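Local coordinates for protein UDP-glucose 6-dehydrogenase (Pyrobaculum islandicum, PDB 3VTF) that probably oxidises UDP-glucose to UDP-glucuronate in two NAD-dependent steps, and holds the sugar nucleotide in a binding pocket, at residues 334-339 and 365-370; 372-377 and 408-413. One frame throughout, in Å; residues are numbered along the deposited sequence.

Contact 1 of 2, residues 334-339 and 365-370; sequences RHVGVL and RGARVY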
ATOM      1  N   ARG A 334      31.034   0.531 -25.762  1.00 42.85           N
ATOM      2  CA  ARG A 334      29.877   1.144 -26.413  1.00 40.22           C
ATOM      3  C   ARG A 334      29.597   2.500 -25.792  1.00 37.98           C
ATOM      4  O   ARG A 334      29.888   2.722 -24.650  1.00 41.82           O
ATOM      5  CB  ARG A 334      28.683   0.181 -26.341  1.00 48.61           C
ATOM      6  CG  ARG A 334      27.929   0.044 -27.627  1.00 61.27           C
ATOM      7  CD  ARG A 334      28.748  -0.594 -28.737  1.00 53.72           C
ATOM      8  NE  ARG A 334      28.816  -2.021 -28.452  1.00 62.64           N
ATOM      9  CZ  ARG A 334      27.932  -2.907 -28.898  1.00 54.22           C
ATOM     10  NH1 ARG A 334      26.928  -2.473 -29.649  1.00 50.90           N
ATOM     11  NH2 ARG A 334      28.051  -4.204 -28.570  1.00 47.90           N
ATOM     12  N   HIS A 335      29.044   3.420 -26.560  1.00 37.30           N
ATOM     13  CA  HIS A 335      28.809   4.752 -26.124  1.00 40.46           C
ATOM     14  C   HIS A 335      27.388   4.765 -25.597  1.00 40.07           C
ATOM     15  O   HIS A 335      26.448   4.634 -26.373  1.00 40.32           O
ATOM     16  CB  HIS A 335      28.903   5.705 -27.342  1.00 49.06           C
ATOM     17  CG  HIS A 335      30.321   6.098 -27.736  1.00 54.10           C
ATOM     18  ND1 HIS A 335      31.184   5.248 -28.332  1.00 60.76           N
ATOM     19  CD2 HIS A 335      30.987   7.309 -27.622  1.00 52.74           C
ATOM     20  CE1 HIS A 335      32.350   5.881 -28.564  1.00 53.82           C
ATOM     21  NE2 HIS A 335      32.229   7.136 -28.119  1.00 58.30           N
ATOM     22  N   VAL A 336      27.219   5.022 -24.301  1.00 35.67           N
ATOM     23  CA  VAL A 336      25.879   4.922 -23.614  1.00 34.45           C
ATOM     24  C   VAL A 336      25.660   6.123 -22.706  1.00 31.93           C
ATOM     25  O   VAL A 336      26.580   6.549 -22.032  1.00 35.75           O
ATOM     26  CB  VAL A 336      25.816   3.631 -22.755  1.00 33.23           C
ATOM     27  CG1 VAL A 336      24.513   3.611 -21.981  1.00 36.63           C
ATOM     28  CG2 VAL A 336      26.061   2.361 -23.637  1.00 34.31           C
ATOM     29  N   GLY A 337      24.466   6.709 -22.742  1.00 32.25           N
ATOM     30  CA  GLY A 337      24.159   7.856 -21.912  1.00 31.65           C
ATOM     31  C   GLY A 337      23.240   7.543 -20.733  1.00 34.47           C
ATOM     32  O   GLY A 337      22.392   6.614 -20.777  1.00 30.31           O
ATOM     33  N   VAL A 338      23.322   8.384 -19.706  1.00 28.72           N
ATOM     34  CA  VAL A 338      22.346   8.340 -18.664  1.00 26.20           C
ATOM     35  C   VAL A 338      21.765   9.710 -18.606  1.00 26.21           C
ATOM     36  O   VAL A 338      22.486  10.660 -18.295  1.00 29.80           O
ATOM     37  CB  VAL A 338      22.982   7.978 -17.290  1.00 26.16           C
ATOM     38  CG1 VAL A 338      21.951   8.066 -16.163  1.00 26.29           C
ATOM     39  CG2 VAL A 338      23.720   6.665 -17.385  1.00 25.50           C
ATOM     40  N   LEU A 339      20.444   9.799 -18.798  1.00 26.93           N
ATOM     41  CA  LEU A 339      19.668  11.004 -18.632  1.00 26.39           C
ATOM     42  C   LEU A 339      19.110  11.084 -17.229  1.00 29.33           C
ATOM     43  O   LEU A 339      18.127  10.388 -16.926  1.00 24.23           O
ATOM     44  CB  LEU A 339      18.511  11.129 -19.651  1.00 25.59           C
ATOM     45  CG  LEU A 339      18.976  11.435 -21.095  1.00 29.42           C
ATOM     46  CD1 LEU A 339      17.810  11.356 -22.112  1.00 33.62           C
ATOM     47  CD2 LEU A 339      19.685  12.798 -21.118  1.00 30.18           C
ATOM     48  N   ARG A 365      30.801  -2.395 -16.704  1.00 43.70           N
ATOM     49  CA  ARG A 365      30.715  -3.254 -17.888  1.00 41.64           C
ATOM     50  C   ARG A 365      31.500  -2.737 -19.113  1.00 38.01           C
ATOM     51  O   ARG A 365      31.263  -3.188 -20.238  1.00 39.70           O
ATOM     52  CB  ARG A 365      29.253  -3.623 -18.243  1.00 41.21           C
ATOM     53  CG  ARG A 365      28.676  -4.732 -17.358  1.00 43.57           C
ATOM     54  CD  ARG A 365      27.172  -4.553 -17.232  1.00 45.82           C
ATOM     55  NE  ARG A 365      26.680  -4.890 -15.886  1.00 56.01           N
ATOM     56  CZ  ARG A 365      25.722  -5.782 -15.616  1.00 60.97           C
ATOM     57  NH1 ARG A 365      25.076  -6.475 -16.597  1.00 56.44           N
ATOM     58  NH2 ARG A 365      25.393  -5.972 -14.338  1.00 68.74           N
ATOM     59  N   GLY A 366      32.394  -1.773 -18.908  1.00 39.98           N
ATOM     60  CA  GLY A 366      33.284  -1.337 -20.025  1.00 45.08           C
ATOM     61  C   GLY A 366      32.634  -0.377 -21.011  1.00 48.01           C
ATOM     62  O   GLY A 366      33.187  -0.092 -22.074  1.00 46.50           O
ATOM     63  N   ALA A 367      31.449   0.149 -20.670  1.00 44.25           N
ATOM     64  CA  ALA A 367      30.826   1.229 -21.472  1.00 43.47           C
ATOM     65  C   ALA A 367      31.544   2.554 -21.312  1.00 43.70           C
ATOM     66  O   ALA A 367      32.089   2.881 -20.239  1.00 45.84           O
ATOM     67  CB  ALA A 367      29.328   1.414 -21.150  1.00 36.11           C
ATOM     68  N   ARG A 368      31.519   3.319 -22.386  1.00 38.23           N
ATOM     69  CA  ARG A 368      31.917   4.708 -22.350  1.00 46.35           C
ATOM     70  C   ARG A 368      30.650   5.458 -22.019  1.00 37.28           C
ATOM     71  O   ARG A 368      29.731   5.535 -22.865  1.00 44.18           O
ATOM     72  CB  ARG A 368      32.446   5.200 -23.716  1.00 49.72           C
ATOM     73  CG  ARG A 368      33.418   4.267 -24.440  1.00 58.16           C
ATOM     74  CD  ARG A 368      33.889   4.963 -25.712  1.00 65.48           C
ATOM     75  NE  ARG A 368      35.167   4.459 -26.222  1.00 74.36           N
ATOM     76  CZ  ARG A 368      35.984   5.143 -27.036  1.00 80.46           C
ATOM     77  NH1 ARG A 368      35.694   6.372 -27.445  1.00 70.57           N
ATOM     78  NH2 ARG A 368      37.122   4.597 -27.434  1.00 91.97           N
ATOM     79  N   VAL A 369      30.615   6.035 -20.822  1.00 38.60           N
ATOM     80  CA  VAL A 369      29.391   6.644 -20.242  1.00 37.02           C
ATOM     81  C   VAL A 369      29.347   8.160 -20.320  1.00 36.48           C
ATOM     82  O   VAL A 369      30.272   8.877 -19.884  1.00 39.67           O
ATOM     83  CB  VAL A 369      29.269   6.230 -18.754  1.00 32.62           C
ATOM     84  CG1 VAL A 369      28.054   6.854 -18.078  1.00 34.48           C
ATOM     85  CG2 VAL A 369      29.204   4.745 -18.679  1.00 33.59           C
ATOM     86  N   TYR A 370      28.243   8.642 -20.851  1.00 29.00           N
ATOM     87  CA  TYR A 370      27.926  10.048 -20.903  1.00 31.32           C
ATOM     88  C   TYR A 370      26.778  10.250 -19.960  1.00 32.48           C
ATOM     89  O   TYR A 370      25.853   9.400 -19.893  1.00 34.05           O
ATOM     90  CB  TYR A 370      27.479  10.425 -22.309  1.00 30.63           C
ATOM     91  CG  TYR A 370      28.556  10.143 -23.312  1.00 34.43           C
ATOM     92  CD1 TYR A 370      29.312  11.206 -23.885  1.00 39.04           C
ATOM     93  CD2 TYR A 370      28.834   8.832 -23.702  1.00 35.88           C
ATOM     94  CE1 TYR A 370      30.340  10.932 -24.814  1.00 43.92           C
ATOM     95  CE2 TYR A 370      29.843   8.543 -24.620  1.00 42.87           C
ATOM     96  CZ  TYR A 370      30.591   9.586 -25.175  1.00 46.70           C
ATOM     97  OH  TYR A 370      31.536   9.214 -26.098  1.00 50.65           O
TER
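His335 and Arg368 lie side by side on neighbouring parallel strands, 335-339 and 368-372, the two strands of a beta-alpha-beta unit in the UDP-binding domain. On one face of the sheet the arginine chain runs extended from CG to NE and lays its CD over the imidazole, 3.7 Å from the ring centroid of His335, a CH-pi contact. The guanidinium beyond is turned 40° from the ring plane, with Arg368 NH1 3.6 Å from His335 CE1. Further along the same face, Tyr370 meets the histidine rim to rim, the ring planes inclined at 24°; neither ring covers the other, and the fine detail at the hydroxyl end is doubtful because the modelled atoms come too close. His335 has its CG anti to the carbonyl carbon (chi1 -81°), which turns one imidazole face to Arg368 CD and its edge toward Tyr370. With an alanine here, Arg368 CD would probably lose the ring face it rests on, and the arginine chain would be freer to turn. The opposite face, carrying Val336, Val338 and Val369, is apolar: Val336 CG2 stands 4.2 Å from Ala367 CB, and Leu362 of the connecting helix 354-364 packs on all three valines.

Beneath these side chains, four backbone hydrogen bonds fix the register. Arg368 N donates to Arg334 O, and Val336 N returns a bond to Arg368 O (2.9 Å). Tyr370 N then donates to Val336 O. The turn into strand 368-372 is set by Gly366, the C-prime residue of a Schellman motif closing helix 354-364. At the far end Val338 N reaches Tyr370 O at 2.7 Å, approaching in the carbonyl plane.

Contact 2 of 2, residues 372-377 and 408-413; sequences HDPMAM and TAWPQY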
ATOM      1  N   HIS A 372      23.937  13.379 -18.215  1.00 28.46           N
ATOM      2  CA  HIS A 372      23.407  14.717 -18.109  1.00 31.65           C
ATOM      3  C   HIS A 372      22.444  14.842 -16.966  1.00 31.25           C
ATOM      4  O   HIS A 372      21.763  13.888 -16.625  1.00 28.94           O
ATOM      5  CB  HIS A 372      22.693  15.132 -19.390  1.00 29.69           C
ATOM      6  CG  HIS A 372      21.930  16.424 -19.263  1.00 31.85           C
ATOM      7  ND1 HIS A 372      20.650  16.466 -18.920  1.00 29.44           N
ATOM      8  CD2 HIS A 372      22.329  17.735 -19.432  1.00 29.02           C
ATOM      9  CE1 HIS A 372      20.240  17.731 -18.879  1.00 29.26           C
ATOM     10  NE2 HIS A 372      21.268  18.506 -19.190  1.00 30.45           N
ATOM     11  N   ASP A 373      22.373  16.021 -16.362  1.00 28.83           N
ATOM     12  CA  ASP A 373      21.270  16.377 -15.479  1.00 28.05           C
ATOM     13  C   ASP A 373      21.077  17.871 -15.548  1.00 31.22           C
ATOM     14  O   ASP A 373      22.038  18.588 -15.637  1.00 33.59           O
ATOM     15  CB  ASP A 373      21.556  15.948 -14.037  1.00 30.66           C
ATOM     16  CG  ASP A 373      20.354  16.079 -13.139  1.00 28.45           C
ATOM     17  OD1 ASP A 373      19.625  15.098 -12.976  1.00 29.68           O
ATOM     18  OD2 ASP A 373      20.122  17.166 -12.612  1.00 28.19           O
ATOM     19  N   PRO A 374      19.860  18.378 -15.477  1.00 34.59           N
ATOM     20  CA  PRO A 374      19.797  19.845 -15.521  1.00 32.94           C
ATOM     21  C   PRO A 374      20.392  20.548 -14.291  1.00 42.67           C
ATOM     22  O   PRO A 374      20.722  21.737 -14.401  1.00 32.85           O
ATOM     23  CB  PRO A 374      18.280  20.129 -15.558  1.00 31.43           C
ATOM     24  CG  PRO A 374      17.689  18.842 -16.195  1.00 35.40           C
ATOM     25  CD  PRO A 374      18.519  17.771 -15.466  1.00 31.36           C
ATOM     26  N   MET A 375      20.453  19.894 -13.114  1.00 36.85           N
ATOM     27  CA  MET A 375      21.016  20.553 -11.928  1.00 38.19           C
ATOM     28  C   MET A 375      22.145  19.802 -11.230  1.00 42.76           C
ATOM     29  O   MET A 375      23.006  20.410 -10.630  1.00 35.48           O
ATOM     30  CB  MET A 375      19.948  20.858 -10.916  1.00 36.18           C
ATOM     31  CG  MET A 375      18.902  21.819 -11.420  1.00 47.38           C
ATOM     32  SD  MET A 375      17.730  22.051 -10.086  1.00 45.18           S
ATOM     33  CE  MET A 375      18.731  23.142  -9.024  1.00 51.35           C
ATOM     34  N   ALA A 376      22.170  18.480 -11.281  1.00 33.71           N
ATOM     35  CA  ALA A 376      22.971  17.751 -10.276  1.00 33.57           C
ATOM     36  C   ALA A 376      24.365  17.391 -10.750  1.00 33.55           C
ATOM     37  O   ALA A 376      25.017  16.545 -10.154  1.00 31.44           O
ATOM     38  CB  ALA A 376      22.182  16.465  -9.846  1.00 34.50           C
ATOM     39  N   MET A 377      24.858  17.997 -11.836  1.00 35.00           N
ATOM     40  CA  MET A 377      26.068  17.404 -12.443  1.00 32.04           C
ATOM     41  C   MET A 377      27.282  17.706 -11.593  1.00 30.99           C
ATOM     42  O   MET A 377      28.205  16.911 -11.529  1.00 34.65           O
ATOM     43  CB  MET A 377      26.273  17.862 -13.894  1.00 36.37           C
ATOM     44  CG  MET A 377      25.255  17.218 -14.853  1.00 37.04           C
ATOM     45  SD  MET A 377      25.564  17.570 -16.623  1.00 45.04           S
ATOM     46  CE  MET A 377      26.888  16.469 -16.737  1.00 34.57           C
ATOM     47  N   THR A 408      15.944   9.896 -14.450  1.00 22.10           N
ATOM     48  CA  THR A 408      15.146  10.862 -13.703  1.00 19.49           C
ATOM     49  C   THR A 408      14.271  11.616 -14.728  1.00 22.66           C
ATOM     50  O   THR A 408      14.753  12.039 -15.741  1.00 26.43           O
ATOM     51  CB  THR A 408      16.049  11.933 -13.073  1.00 26.68           C
ATOM     52  OG1 THR A 408      17.129  11.322 -12.370  1.00 27.65           O
ATOM     53  CG2 THR A 408      15.257  12.854 -12.090  1.00 24.21           C
ATOM     54  N   ALA A 409      12.986  11.651 -14.505  1.00 22.99           N
ATOM     55  CA  ALA A 409      12.053  12.234 -15.496  1.00 27.31           C
ATOM     56  C   ALA A 409      12.048  13.759 -15.327  1.00 26.52           C
ATOM     57  O   ALA A 409      11.081  14.312 -14.882  1.00 25.15           O
ATOM     58  CB  ALA A 409      10.654  11.686 -15.281  1.00 30.41           C
ATOM     59  N   TRP A 410      13.165  14.425 -15.651  1.00 26.21           N
ATOM     60  CA  TRP A 410      13.169  15.921 -15.677  1.00 32.07           C
ATOM     61  C   TRP A 410      12.148  16.327 -16.777  1.00 34.22           C
ATOM     62  O   TRP A 410      12.207  15.737 -17.845  1.00 29.75           O
ATOM     63  CB  TRP A 410      14.552  16.409 -16.062  1.00 28.45           C
ATOM     64  CG  TRP A 410      15.480  16.349 -14.888  1.00 35.50           C
ATOM     65  CD1 TRP A 410      16.380  15.340 -14.524  1.00 30.66           C
ATOM     66  CD2 TRP A 410      15.606  17.395 -13.867  1.00 33.36           C
ATOM     67  NE1 TRP A 410      17.017  15.670 -13.367  1.00 33.54           N
ATOM     68  CE2 TRP A 410      16.585  16.917 -12.919  1.00 38.00           C
ATOM     69  CE3 TRP A 410      15.028  18.662 -13.690  1.00 37.94           C
ATOM     70  CZ2 TRP A 410      16.976  17.693 -11.811  1.00 37.79           C
ATOM     71  CZ3 TRP A 410      15.431  19.446 -12.592  1.00 38.17           C
ATOM     72  CH2 TRP A 410      16.388  18.964 -11.676  1.00 35.48           C
ATOM     73  N   PRO A 411      11.251  17.321 -16.524  1.00 31.97           N
ATOM     74  CA  PRO A 411      10.286  17.757 -17.555  1.00 34.52           C
ATOM     75  C   PRO A 411      10.949  18.072 -18.896  1.00 36.49           C
ATOM     76  O   PRO A 411      10.352  17.707 -19.950  1.00 33.09           O
ATOM     77  CB  PRO A 411       9.596  18.991 -16.910  1.00 40.58           C
ATOM     78  CG  PRO A 411       9.693  18.698 -15.411  1.00 39.43           C
ATOM     79  CD  PRO A 411      11.062  18.075 -15.260  1.00 35.35           C
ATOM     80  N   GLN A 412      12.173  18.634 -18.909  1.00 30.11           N
ATOM     81  CA  GLN A 412      12.777  18.881 -20.218  1.00 35.10           C
ATOM     82  C   GLN A 412      13.057  17.614 -21.040  1.00 36.25           C
ATOM     83  O   GLN A 412      13.352  17.662 -22.260  1.00 32.33           O
ATOM     84  CB  GLN A 412      14.057  19.706 -20.098  1.00 37.62           C
ATOM     85  CG  GLN A 412      15.299  19.004 -19.551  1.00 37.84           C
ATOM     86  CD  GLN A 412      16.365  20.029 -19.110  1.00 45.08           C
ATOM     87  OE1 GLN A 412      16.083  20.867 -18.236  1.00 45.74           O
ATOM     88  NE2 GLN A 412      17.570  19.970 -19.691  1.00 35.61           N
ATOM     89  N   TYR A 413      13.062  16.464 -20.394  1.00 29.28           N
ATOM     90  CA  TYR A 413      13.299  15.209 -21.096  1.00 30.08           C
ATOM     91  C   TYR A 413      12.127  14.782 -21.992  1.00 28.69           C
ATOM     92  O   TYR A 413      12.295  14.038 -22.925  1.00 26.63           O
ATOM     93  CB  TYR A 413      13.754  14.091 -20.151  1.00 26.45           C
ATOM     94  CG  TYR A 413      15.119  14.317 -19.533  1.00 26.37           C
ATOM     95  CD1 TYR A 413      15.974  15.288 -20.012  1.00 26.22           C
ATOM     96  CD2 TYR A 413      15.543  13.552 -18.465  1.00 27.80           C
ATOM     97  CE1 TYR A 413      17.209  15.489 -19.454  1.00 27.33           C
ATOM     98  CE2 TYR A 413      16.777  13.747 -17.903  1.00 25.54           C
ATOM     99  CZ  TYR A 413      17.596  14.714 -18.395  1.00 27.95           C
ATOM    100  OH  TYR A 413      18.810  14.892 -17.829  1.00 30.50           O
TER
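The loops that follow two parallel strands of the UDP-binding domain, 368-372 and 403-406, meet here, with Asp373 just beyond the end of the first strand and Trp410 in the second loop. Asp373 OD1 accepts the indole N-H of Trp410 NE1 at 2.7 Å, a bent bond (131°) that arrives from above the carboxylate plane. The two flat groups stand almost perpendicular, 82° apart. Setting CG anti to the backbone N (chi1 -170°) sends the carboxylate into the turn, where its other oxygen, OD2, takes the backbone N-H groups of Met375 and Ala376, each at 2.8 Å. OD1 also receives Leu341 N and Ala342 N, so the buried carboxylate is gripped by five donors, which would probably favour its charged form.

Pro374 slides past the indole, its CD lying over one face in a CH-pi contact, and Met375 SD comes up at the rim, 3.7 Å from Trp410 CH2, as a Met-aromatic pair. Gln412 slides past the proline as well, its OE1 3.3 Å from Pro374 CG. His372 ND1 and Tyr413 OH share a hydrogen bond of 2.7 Å, in which either may be the donor; the imidazole and phenol meet rim to rim. Tyr413 also receives Trp410 CB over the centre of one ring face. Pro394 of helix 394-400 packs on His372, Gln412 and Tyr413. Asp373 OD2 thus forms an Asx turn and Asx motif ahead of helix 377-384, while OD1 ties it to the neighbouring loop, at the C-terminal ends of parallel strands as in Rossmann-like folds.

In the fold
Strand 368-372 runs from contact 1 directly into contact 2, so the paired strands lead to the loops. Their centres are about 17 Å apart, yet they touch: Val338 O lies 3.1 Å from His372 N, probably a hydrogen bond that continues the strand pairing, and Leu339 CB packs 3.6 Å from Tyr413 CE2. The side chain of Trp410 is about 10 Å from a bound UDP-glucose and about 8 Å from that of Lys344, a UDP-glucose-binding residue; the side chain of Val338 in contact 1 is about 13 Å from a bound UDP-glucose. Contact 1 lies within the sheet, contact 2 in the loops at the C-terminal strand ends, nearer the ligand.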